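Local structure of probable ribosomal RNA small subunit methyltransferase (Thermus thermophilus, 3DMH) at residues A[6-11]-A[286-291]; A[236-241]-A[259-264]; A[20-25]-A[82-87]. The protein methylates the exocyclic N2 of a guanosine in 16S ribosomal RNA, with S-adenosylmethionine as methyl donor. One frame throughout, in Å; residues are numbered along the deposited sequence.

How the contacts relate
From the N terminus, helix 5-9 opens contact 1, whose partner 286-291 follows 275 residues later, so the loop it closes spans most of the chain. Contacts 2 and 3 both nest inside that loop, in series. Contact 3 comes first, setting the hairpin strand 19-23 against the end of helix 76-84 in the N-terminal half; contact 2 then pairs neighbouring strands 236-240 and 257-262 of the C-terminal sheet. Contact 1 touches both. K24 NZ of contact 3 forms a salt bridge with D288 OD2 (2.8 Å), and S287 N probably bonds to E262 O of contact 2 (2.9 Å). Contacts 1 and 2 share S-adenosylmethionine; contacts 2 and 3 do not touch.

Contact 1. Residues A[6-11]-A[286-291]; sequences EAYHRL and HSDVDE. With SAM (S-adenosylmethionine), chain D.
Y8 and D288 meet tip to tip: the tyrosine OH donates to the syn lone pair of OD1 at 2.6 Å, with ring and carboxylate planes turned 66° apart. The same OD1 accepts N6 of S-adenosylmethionine at 3.0 Å, so one carboxylate oxygen takes a donor from helix 5-9 and another from the adenine. This is the tight, buried part of the contact. Beside it V289 CG2 packs on Y8 CE2 at 3.5 Å, and V289 N reaches adenine N1 at 2.9 Å. The acidic residue and its successor after strand 283-286 thus read the adenine edge, as in other Rossmann-fold methyltransferases, here within a type II' turn from D288 to E291. Within that loop E291 OE1 accepts D288 N, a second-shell bond that would steady the aspartate backbone. On the partly exposed side H9 is still well packed, with Y8 CD2 over its ring centre and its CE1 3.3 Å from D288 O. D290 CG sits between its backbone N and carbonyl carbon (chi1 60°), and OD1 accepts H9 NE2 at 2.9 Å through a bent bond (143°). E291 is the loose part, its CB 4.1 Å from H9 CE1, while R80 binds both H9 ND1 and D288 OD2.

Contact 2. Residues A[236-241]-A[259-264]; sequences QVLDLG and VGVEDD. With SAM (S-adenosylmethionine), chain D.
V261 stands between the two polar grips of G241 and D239: its O accepts G241 N, and its N donates to D239 O at 3.0 Å. With V259 N to V237 O and D239 N to V259 O, four backbone bonds join the strands in parallel register, their axes 4.7 Å apart and 16° from exact alignment; three are nearly straight, and the one from G241 N, at the strand end, is bent (133°). On one face L240 and V261 lie side by side pointing the same way, L240 CD2 to V261 CG2 at 3.7 Å. L238 CD1 bridges both valines of the partner strand, 4.0 Å from V259 CG1 and 4.1 Å from V261 CG1.

The strand ends carry the cofactor. E262 spreads its carboxylate over the ribose diol of S-adenosylmethionine, OE1 taking O3' at 2.7 Å and OE2 taking O2' at 2.6 Å; a bend at chi2 (56°) carries CD out of an extended course. D263 CB packs on adenine C6 at 3.4 Å. G241 O accepts the methionine amino nitrogen, and a side chain on this glycine would run into the ribose O4'. The glycine-bearing turn after the first strand and the acidic end of the second are hallmarks of the Rossmann-type methyltransferase fold.

A second shell positions the glutamate: D264 N donates to the anti lone pair of OE2, and G243 N bonds to OE1. D239 OD2 is held by T248 OG1 of helix 248-253, which connects the two strands in a beta-alpha-beta unit. L238 and L240 also touch I302 of strand 299-304, while V259 packs on L285 of strand 283-286 and E262 on V268 of helix 265-277.

Contact 3. Residues A[20-25]-A[82-87]; sequences RLFIKP and LTASGL
The first torsion of S85 sets OG anti to its carbonyl carbon (chi1 -63°), where F22 N can reach it; that of F22, with CG also anti to the carbonyl carbon, sends CG toward A84, to 3.7 Å from A84 CB. S85 OG accepts F22 N at 2.9 Å with an N-H...O angle of 167°. A84 CB sits over one face of the F22 ring, 3.9 Å from the centroid and 21° off the normal, a CH-pi contact displaced toward the rim. S85 OG lies at the ring's edge, near its plane. The ring also presents its edge, at CE2, to one face of the R20 guanidinium. Exchanging F22 for an alanine would probably open a gap over A84 CB and take the CE2 edge away from that guanidinium face. L21 CD1 meets L87 CD1 at 3.8 Å, the side chains crossing at about a right angle.

Helix 76-84 ends here in a Schellman motif: G86 has positive phi, with G86 N bonded to T83 O and L87 N to L82 O. The contact joins the hairpin of strands 12-16 and 19-23 to this C-terminal end. One water links R20 NH2 to A84 O, and another donates to F22 O (2.8 Å) and accepts from S85 OG (2.7 Å). C81 O is a second acceptor near S85 OG, so the hydroxyl that takes a nearly straight bond from the strand has one proton for two acceptors, which would have to share it or alternate.

Contact 1. Residues A[6-11]-A[286-291]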
loop_
_atom_site.group_PDB
_atom_site.type_symbol
_atom_site.label_atom_id
_atom_site.label_comp_id
_atom_site.label_asym_id
_atom_site.label_seq_id
_atom_site.Cartn_x
_atom_site.Cartn_y
_atom_site.Cartn_z
ATOM N N GLU A 6 -20.234 -2.278 -2.038
ATOM C CA GLU A 6 -20.437 -1.429 -3.221
ATOM C C GLU A 6 -19.941 0.004 -2.980
ATOM O O GLU A 6 -19.259 0.566 -3.835
ATOM C CB GLU A 6 -21.915 -1.441 -3.670
ATOM C CG GLU A 6 -22.173 -0.709 -5.003
ATOM C CD GLU A 6 -22.368 0.804 -4.836
ATOM O OE1 GLU A 6 -22.958 1.233 -3.826
ATOM O OE2 GLU A 6 -21.910 1.561 -5.716
ATOM N N ALA A 7 -20.243 0.575 -1.813
ATOM C CA ALA A 7 -19.762 1.935 -1.498
ATOM C C ALA A 7 -18.240 2.010 -1.332
ATOM O O ALA A 7 -17.608 2.970 -1.765
ATOM C CB ALA A 7 -20.453 2.486 -0.274
ATOM N N TYR A 8 -17.653 0.994 -0.701
ATOM C CA TYR A 8 -16.204 0.927 -0.616
ATOM C C TYR A 8 -15.544 0.948 -2.009
ATOM O O TYR A 8 -14.524 1.630 -2.203
ATOM C CB TYR A 8 -15.698 -0.309 0.193
ATOM C CG TYR A 8 -14.182 -0.295 0.125
ATOM C CD1 TYR A 8 -13.452 0.558 0.943
ATOM C CD2 TYR A 8 -13.479 -1.018 -0.864
ATOM C CE1 TYR A 8 -12.087 0.693 0.840
ATOM C CE2 TYR A 8 -12.101 -0.903 -0.985
ATOM C CZ TYR A 8 -11.387 -0.045 -0.142
ATOM O OH TYR A 8 -10.041 0.108 -0.288
ATOM N N HIS A 9 -16.090 0.167 -2.945
ATOM C CA HIS A 9 -15.492 0.015 -4.274
ATOM C C HIS A 9 -15.890 1.086 -5.278
ATOM O O HIS A 9 -15.355 1.110 -6.388
ATOM C CB HIS A 9 -15.805 -1.354 -4.863
ATOM C CG HIS A 9 -15.056 -2.468 -4.212
ATOM N ND1 HIS A 9 -13.690 -2.602 -4.319
ATOM C CD2 HIS A 9 -15.480 -3.510 -3.453
ATOM C CE1 HIS A 9 -13.296 -3.669 -3.644
ATOM N NE2 HIS A 9 -14.364 -4.241 -3.112
ATOM N N ARG A 10 -16.842 1.935 -4.886
ATOM C CA ARG A 10 -17.386 2.941 -5.802
ATOM C C ARG A 10 -16.387 4.052 -6.076
ATOM O O ARG A 10 -15.764 4.569 -5.152
ATOM C CB ARG A 10 -18.645 3.541 -5.219
ATOM C CG ARG A 10 -19.297 4.523 -6.150
ATOM C CD ARG A 10 -20.490 5.145 -5.515
ATOM N NE ARG A 10 -21.623 4.221 -5.505
ATOM C CZ ARG A 10 -22.890 4.631 -5.506
ATOM N NH1 ARG A 10 -23.147 5.933 -5.518
ATOM N NH2 ARG A 10 -23.889 3.752 -5.501
ATOM N N LEU A 11 -16.270 4.422 -7.360
ATOM C CA LEU A 11 -15.446 5.573 -7.778
ATOM C C LEU A 11 -16.381 6.752 -7.969
ATOM O O LEU A 11 -17.385 6.621 -8.672
ATOM C CB LEU A 11 -14.725 5.273 -9.099
ATOM C CG LEU A 11 -13.970 3.933 -9.212
ATOM C CD1 LEU A 11 -13.233 3.875 -10.533
ATOM C CD2 LEU A 11 -13.012 3.712 -8.085
ATOM N N HIS A 286 -2.474 -8.424 -6.801
ATOM C CA HIS A 286 -2.464 -6.990 -6.608
ATOM C C HIS A 286 -3.915 -6.542 -6.750
ATOM O O HIS A 286 -4.480 -6.561 -7.836
ATOM C CB HIS A 286 -1.546 -6.342 -7.655
ATOM C CG HIS A 286 -1.287 -4.888 -7.404
ATOM N ND1 HIS A 286 -0.906 -4.001 -8.391
ATOM C CD2 HIS A 286 -1.330 -4.178 -6.251
ATOM C CE1 HIS A 286 -0.739 -2.803 -7.857
ATOM N NE2 HIS A 286 -1.004 -2.883 -6.561
ATOM N N SER A 287 -4.513 -6.131 -5.636
ATOM C CA SER A 287 -5.958 -5.994 -5.555
ATOM C C SER A 287 -6.330 -4.984 -4.477
ATOM O O SER A 287 -5.720 -4.968 -3.404
ATOM C CB SER A 287 -6.539 -7.339 -5.126
ATOM O OG SER A 287 -7.962 -7.344 -5.169
ATOM N N ASP A 288 -7.348 -4.175 -4.772
ATOM C CA ASP A 288 -7.948 -3.299 -3.762
ATOM C C ASP A 288 -9.012 -4.153 -3.068
ATOM O O ASP A 288 -10.058 -4.432 -3.649
ATOM C CB ASP A 288 -8.589 -2.084 -4.448
ATOM C CG ASP A 288 -9.282 -1.137 -3.475
ATOM O OD1 ASP A 288 -9.059 -1.271 -2.252
ATOM O OD2 ASP A 288 -10.028 -0.250 -3.953
ATOM N N VAL A 289 -8.693 -4.627 -1.867
ATOM C CA VAL A 289 -9.524 -5.598 -1.134
ATOM C C VAL A 289 -9.800 -6.776 -2.096
ATOM O O VAL A 289 -8.841 -7.375 -2.610
ATOM C CB VAL A 289 -10.801 -4.969 -0.463
ATOM C CG1 VAL A 289 -11.354 -5.913 0.595
ATOM C CG2 VAL A 289 -10.441 -3.665 0.248
ATOM N N ASP A 290 -11.055 -7.111 -2.367
ATOM C CA ASP A 290 -11.348 -8.257 -3.229
ATOM C C ASP A 290 -11.624 -7.897 -4.681
ATOM O O ASP A 290 -12.193 -8.700 -5.427
ATOM C CB ASP A 290 -12.533 -9.057 -2.676
ATOM C CG ASP A 290 -13.804 -8.238 -2.575
ATOM O OD1 ASP A 290 -13.743 -6.985 -2.526
ATOM O OD2 ASP A 290 -14.898 -8.842 -2.524
ATOM N N GLU A 291 -11.204 -6.705 -5.094
ATOM C CA GLU A 291 -11.469 -6.226 -6.456
ATOM C C GLU A 291 -11.007 -7.200 -7.538
ATOM O O GLU A 291 -11.665 -7.350 -8.578
ATOM C CB GLU A 291 -10.801 -4.856 -6.621
ATOM C CG GLU A 291 -10.724 -4.304 -8.013
ATOM C CD GLU A 291 -9.330 -4.301 -8.560
ATOM O OE1 GLU A 291 -8.346 -4.438 -7.783
ATOM O OE2 GLU A 291 -9.232 -4.143 -9.791
HETATM N N SAM D . -0.677 -9.704 6.412
HETATM C CA SAM D . 0.635 -8.986 6.574
HETATM C C SAM D . 1.218 -9.327 7.928
HETATM O O SAM D . 0.454 -9.890 8.725
HETATM O OXT SAM D . 2.388 -9.006 8.195
HETATM C CB SAM D . 0.454 -7.469 6.489
HETATM C CG SAM D . -0.485 -6.850 7.528
HETATM S SD SAM D . -0.517 -5.033 7.398
HETATM C CE SAM D . -1.087 -4.561 9.056
HETATM C "C5'" SAM D . -1.997 -4.638 6.421
HETATM C "C4'" SAM D . -1.785 -4.863 4.933
HETATM O "O4'" SAM D . -2.987 -4.409 4.316
HETATM C "C3'" SAM D . -0.613 -4.086 4.319
HETATM O "O3'" SAM D . 0.285 -4.945 3.627
HETATM C "C2'" SAM D . -1.306 -3.081 3.392
HETATM O "O2'" SAM D . -0.560 -2.687 2.258
HETATM C "C1'" SAM D . -2.575 -3.870 3.076
HETATM N N9 SAM D . -3.612 -3.020 2.522
HETATM C C8 SAM D . -3.875 -1.677 2.779
HETATM N N7 SAM D . -4.961 -1.293 2.063
HETATM C C5 SAM D . -5.381 -2.386 1.334
HETATM C C6 SAM D . -6.403 -2.585 0.399
HETATM N N6 SAM D . -7.214 -1.585 0.029
HETATM N N1 SAM D . -6.541 -3.841 -0.145
HETATM C C2 SAM D . -5.699 -4.876 0.197
HETATM N N3 SAM D . -4.640 -4.692 1.078
HETATM C C4 SAM D . -4.520 -3.464 1.629
#

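Contact 2. Residues A[236-241]-A[259-264]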
loop_
_atom_site.group_PDB
_atom_site.type_symbol
_atom_site.label_atom_id
_atom_site.label_comp_id
_atom_site.label_asym_id
_atom_site.label_seq_id
_atom_site.Cartn_x
_atom_site.Cartn_y
_atom_site.Cartn_z
ATOM N N GLN A 236 -9.399 -23.596 1.169
ATOM C CA GLN A 236 -9.214 -22.346 0.428
ATOM C C GLN A 236 -9.169 -21.173 1.402
ATOM O O GLN A 236 -10.113 -20.956 2.162
ATOM C CB GLN A 236 -10.324 -22.184 -0.610
ATOM C CG GLN A 236 -10.193 -23.189 -1.748
ATOM C CD GLN A 236 -11.419 -23.245 -2.633
ATOM O OE1 GLN A 236 -12.508 -22.833 -2.236
ATOM N NE2 GLN A 236 -11.251 -23.772 -3.839
ATOM N N VAL A 237 -8.049 -20.455 1.389
ATOM C CA VAL A 237 -7.805 -19.375 2.348
ATOM C C VAL A 237 -7.655 -18.073 1.577
ATOM O O VAL A 237 -6.982 -18.040 0.544
ATOM C CB VAL A 237 -6.504 -19.628 3.148
ATOM C CG1 VAL A 237 -6.125 -18.414 4.010
ATOM C CG2 VAL A 237 -6.650 -20.868 4.026
ATOM N N LEU A 238 -8.296 -17.006 2.066
ATOM C CA LEU A 238 -8.055 -15.656 1.572
ATOM C C LEU A 238 -7.341 -14.888 2.669
ATOM O O LEU A 238 -7.827 -14.879 3.805
ATOM C CB LEU A 238 -9.368 -14.945 1.259
ATOM C CG LEU A 238 -9.265 -13.511 0.717
ATOM C CD1 LEU A 238 -8.577 -13.471 -0.638
ATOM C CD2 LEU A 238 -10.683 -12.971 0.569
ATOM N N ASP A 239 -6.209 -14.271 2.319
ATOM C CA ASP A 239 -5.433 -13.442 3.254
ATOM C C ASP A 239 -5.671 -11.996 2.823
ATOM O O ASP A 239 -5.170 -11.573 1.765
ATOM C CB ASP A 239 -3.944 -13.821 3.179
ATOM C CG ASP A 239 -3.063 -13.039 4.145
ATOM O OD1 ASP A 239 -3.532 -12.096 4.802
ATOM O OD2 ASP A 239 -1.869 -13.385 4.195
ATOM N N LEU A 240 -6.466 -11.259 3.616
ATOM C CA LEU A 240 -6.807 -9.869 3.276
ATOM C C LEU A 240 -5.693 -8.946 3.740
ATOM O O LEU A 240 -5.482 -8.745 4.957
ATOM C CB LEU A 240 -8.128 -9.454 3.937
ATOM C CG LEU A 240 -9.405 -10.107 3.431
ATOM C CD1 LEU A 240 -10.566 -9.877 4.373
ATOM C CD2 LEU A 240 -9.756 -9.584 2.040
ATOM N N GLY A 241 -4.981 -8.353 2.782
ATOM C CA GLY A 241 -3.868 -7.480 3.093
ATOM C C GLY A 241 -2.652 -8.325 3.367
ATOM O O GLY A 241 -2.093 -8.284 4.453
ATOM N N VAL A 259 -4.984 -17.526 -1.394
ATOM C CA VAL A 259 -5.039 -16.340 -2.245
ATOM C C VAL A 259 -4.745 -15.156 -1.344
ATOM O O VAL A 259 -5.438 -14.970 -0.346
ATOM C CB VAL A 259 -6.424 -16.131 -2.857
ATOM C CG1 VAL A 259 -6.454 -14.829 -3.684
ATOM C CG2 VAL A 259 -6.801 -17.311 -3.740
ATOM N N GLY A 260 -3.700 -14.388 -1.662
ATOM C CA GLY A 260 -3.386 -13.158 -0.923
ATOM C C GLY A 260 -3.844 -12.005 -1.788
ATOM O O GLY A 260 -3.601 -12.005 -2.994
ATOM N N VAL A 261 -4.548 -11.049 -1.174
ATOM C CA VAL A 261 -4.888 -9.787 -1.853
ATOM C C VAL A 261 -4.172 -8.669 -1.132
ATOM O O VAL A 261 -4.123 -8.628 0.096
ATOM C CB VAL A 261 -6.403 -9.505 -1.950
ATOM C CG1 VAL A 261 -7.058 -10.494 -2.931
ATOM C CG2 VAL A 261 -7.142 -9.538 -0.600
ATOM N N GLU A 262 -3.586 -7.776 -1.923
ATOM C CA GLU A 262 -2.704 -6.740 -1.375
ATOM C C GLU A 262 -2.739 -5.530 -2.313
ATOM O O GLU A 262 -2.544 -5.701 -3.539
ATOM C CB GLU A 262 -1.287 -7.314 -1.247
ATOM C CG GLU A 262 -0.198 -6.307 -0.928
ATOM C CD GLU A 262 -0.483 -5.523 0.340
ATOM O OE1 GLU A 262 -0.614 -6.151 1.412
ATOM O OE2 GLU A 262 -0.561 -4.286 0.242
ATOM N N ASP A 263 -3.010 -4.336 -1.780
ATOM C CA ASP A 263 -3.182 -3.162 -2.628
ATOM C C ASP A 263 -1.846 -2.581 -3.085
ATOM O O ASP A 263 -1.827 -1.831 -4.062
ATOM C CB ASP A 263 -3.948 -2.105 -1.839
ATOM C CG ASP A 263 -4.323 -0.895 -2.668
ATOM O OD1 ASP A 263 -5.119 -1.049 -3.621
ATOM O OD2 ASP A 263 -3.861 0.239 -2.334
ATOM N N ASP A 264 -0.773 -2.851 -2.332
ATOM C CA ASP A 264 0.516 -2.236 -2.611
ATOM C C ASP A 264 1.409 -3.134 -3.481
ATOM O O ASP A 264 1.737 -4.235 -3.077
ATOM C CB ASP A 264 1.250 -1.914 -1.291
ATOM C CG ASP A 264 2.698 -1.570 -1.514
ATOM O OD1 ASP A 264 2.956 -0.764 -2.397
ATOM O OD2 ASP A 264 3.576 -2.129 -0.801
HETATM N N SAM D . -0.677 -9.704 6.412
HETATM C CA SAM D . 0.635 -8.986 6.574
HETATM C C SAM D . 1.218 -9.327 7.928
HETATM O O SAM D . 0.454 -9.890 8.725
HETATM O OXT SAM D . 2.388 -9.006 8.195
HETATM C CB SAM D . 0.454 -7.469 6.489
HETATM C CG SAM D . -0.485 -6.850 7.528
HETATM S SD SAM D . -0.517 -5.033 7.398
HETATM C CE SAM D . -1.087 -4.561 9.056
HETATM C "C5'" SAM D . -1.997 -4.638 6.421
HETATM C "C4'" SAM D . -1.785 -4.863 4.933
HETATM O "O4'" SAM D . -2.987 -4.409 4.316
HETATM C "C3'" SAM D . -0.613 -4.086 4.319
HETATM O "O3'" SAM D . 0.285 -4.945 3.627
HETATM C "C2'" SAM D . -1.306 -3.081 3.392
HETATM O "O2'" SAM D . -0.560 -2.687 2.258
HETATM C "C1'" SAM D . -2.575 -3.870 3.076
HETATM N N9 SAM D . -3.612 -3.020 2.522
HETATM C C8 SAM D . -3.875 -1.677 2.779
HETATM N N7 SAM D . -4.961 -1.293 2.063
HETATM C C5 SAM D . -5.381 -2.386 1.334
HETATM C C6 SAM D . -6.403 -2.585 0.399
HETATM N N6 SAM D . -7.214 -1.585 0.029
HETATM N N1 SAM D . -6.541 -3.841 -0.145
HETATM C C2 SAM D . -5.699 -4.876 0.197
HETATM N N3 SAM D . -4.640 -4.692 1.078
HETATM C C4 SAM D . -4.520 -3.464 1.629
#

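Contact 3. Residues A[20-25]-A[82-87]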
loop_
_atom_site.group_PDB
_atom_site.type_symbol
_atom_site.label_atom_id
_atom_site.label_comp_id
_atom_site.label_asym_id
_atom_site.label_seq_id
_atom_site.Cartn_x
_atom_site.Cartn_y
_atom_site.Cartn_z
ATOM N N ARG A 20 -12.912 17.065 -13.677
ATOM C CA ARG A 20 -13.339 16.204 -12.584
ATOM C C ARG A 20 -12.231 15.222 -12.271
ATOM O O ARG A 20 -11.350 14.982 -13.083
ATOM C CB ARG A 20 -14.632 15.472 -12.954
ATOM C CG ARG A 20 -14.434 14.390 -14.024
ATOM C CD ARG A 20 -15.741 13.761 -14.490
ATOM N NE ARG A 20 -15.420 12.679 -15.452
ATOM C CZ ARG A 20 -16.222 11.643 -15.716
ATOM N NH1 ARG A 20 -17.400 11.497 -15.118
ATOM N NH2 ARG A 20 -15.811 10.704 -16.595
ATOM N N LEU A 21 -12.278 14.664 -11.066
ATOM C CA LEU A 21 -11.288 13.701 -10.652
ATOM C C LEU A 21 -11.981 12.649 -9.813
ATOM O O LEU A 21 -12.723 12.990 -8.890
ATOM C CB LEU A 21 -10.223 14.418 -9.816
ATOM C CG LEU A 21 -8.943 13.654 -9.550
ATOM C CD1 LEU A 21 -8.094 13.520 -10.829
ATOM C CD2 LEU A 21 -8.163 14.364 -8.458
ATOM N N PHE A 22 -11.782 11.377 -10.158
ATOM C CA PHE A 22 -12.379 10.301 -9.367
ATOM C C PHE A 22 -11.583 10.008 -8.115
ATOM O O PHE A 22 -10.348 9.935 -8.147
ATOM C CB PHE A 22 -12.483 9.011 -10.184
ATOM C CG PHE A 22 -13.577 9.058 -11.244
ATOM C CD1 PHE A 22 -14.826 8.515 -10.976
ATOM C CD2 PHE A 22 -13.356 9.649 -12.504
ATOM C CE1 PHE A 22 -15.828 8.512 -11.928
ATOM C CE2 PHE A 22 -14.382 9.674 -13.461
ATOM C CZ PHE A 22 -15.616 9.092 -13.162
ATOM N N ILE A 23 -12.321 9.779 -7.039
ATOM C CA ILE A 23 -11.727 9.342 -5.776
ATOM C C ILE A 23 -12.497 8.120 -5.275
ATOM O O ILE A 23 -13.602 7.827 -5.740
ATOM C CB ILE A 23 -11.713 10.481 -4.716
ATOM C CG1 ILE A 23 -13.130 10.796 -4.244
ATOM C CG2 ILE A 23 -10.943 11.735 -5.276
ATOM C CD1 ILE A 23 -13.175 11.744 -3.052
ATOM N N LYS A 24 -11.942 7.422 -4.294
ATOM C CA LYS A 24 -12.686 6.320 -3.676
ATOM C C LYS A 24 -12.108 6.090 -2.287
ATOM O O LYS A 24 -10.955 6.486 -2.022
ATOM C CB LYS A 24 -12.606 5.012 -4.505
ATOM C CG LYS A 24 -11.234 4.333 -4.433
ATOM C CD LYS A 24 -11.197 2.960 -5.124
ATOM C CE LYS A 24 -12.204 1.986 -4.548
ATOM N NZ LYS A 24 -11.908 1.579 -3.121
ATOM N N PRO A 25 -12.886 5.420 -1.414
ATOM C CA PRO A 25 -12.331 5.017 -0.123
ATOM C C PRO A 25 -11.052 4.193 -0.324
ATOM O O PRO A 25 -10.943 3.397 -1.252
ATOM C CB PRO A 25 -13.453 4.177 0.491
ATOM C CG PRO A 25 -14.736 4.759 -0.123
ATOM C CD PRO A 25 -14.295 5.006 -1.569
ATOM N N LEU A 82 -7.174 6.857 -11.072
ATOM C CA LEU A 82 -6.496 7.534 -12.182
ATOM C C LEU A 82 -7.077 7.170 -13.573
ATOM O O LEU A 82 -7.297 8.015 -14.413
ATOM C CB LEU A 82 -5.001 7.190 -12.135
ATOM C CG LEU A 82 -4.314 7.768 -10.903
ATOM C CD1 LEU A 82 -2.927 7.136 -10.713
ATOM C CD2 LEU A 82 -4.157 9.300 -11.015
ATOM N N THR A 83 -7.147 5.888 -13.850
ATOM C CA THR A 83 -7.749 5.306 -15.018
ATOM C C THR A 83 -9.182 5.825 -15.252
ATOM O O THR A 83 -9.514 6.238 -16.362
ATOM C CB THR A 83 -7.683 3.769 -14.961
ATOM O OG1 THR A 83 -6.304 3.408 -14.837
ATOM C CG2 THR A 83 -8.230 3.184 -16.237
ATOM N N ALA A 84 -10.010 5.805 -14.198
ATOM C CA ALA A 84 -11.381 6.350 -14.321
ATOM C C ALA A 84 -11.366 7.810 -14.746
ATOM O O ALA A 84 -12.248 8.264 -15.484
ATOM C CB ALA A 84 -12.187 6.170 -13.031
ATOM N N SER A 85 -10.377 8.550 -14.231
ATOM C CA SER A 85 -10.198 9.961 -14.546
ATOM C C SER A 85 -9.579 10.233 -15.929
ATOM O O SER A 85 -9.392 11.398 -16.291
ATOM C CB SER A 85 -9.313 10.600 -13.482
ATOM O OG SER A 85 -9.920 10.552 -12.194
ATOM N N GLY A 86 -9.233 9.158 -16.644
ATOM C CA GLY A 86 -8.587 9.264 -17.961
ATOM C C GLY A 86 -7.149 9.742 -17.882
ATOM O O GLY A 86 -6.639 10.335 -18.858
ATOM N N LEU A 87 -6.485 9.472 -16.759
ATOM C CA LEU A 87 -5.105 9.943 -16.548
ATOM C C LEU A 87 -4.172 8.771 -16.752
ATOM O O LEU A 87 -4.331 7.766 -16.077
ATOM C CB LEU A 87 -4.947 10.520 -15.131
ATOM C CG LEU A 87 -5.826 11.726 -14.771
ATOM C CD1 LEU A 87 -5.670 12.105 -13.316
ATOM C CD2 LEU A 87 -5.502 12.918 -15.676
HETATM O O HOH W 1 -12.937 10.165 -17.334
HETATM O O HOH W 2 -9.154 14.341 -14.559
HETATM O O HOH W 3 -8.337 10.064 -10.105
#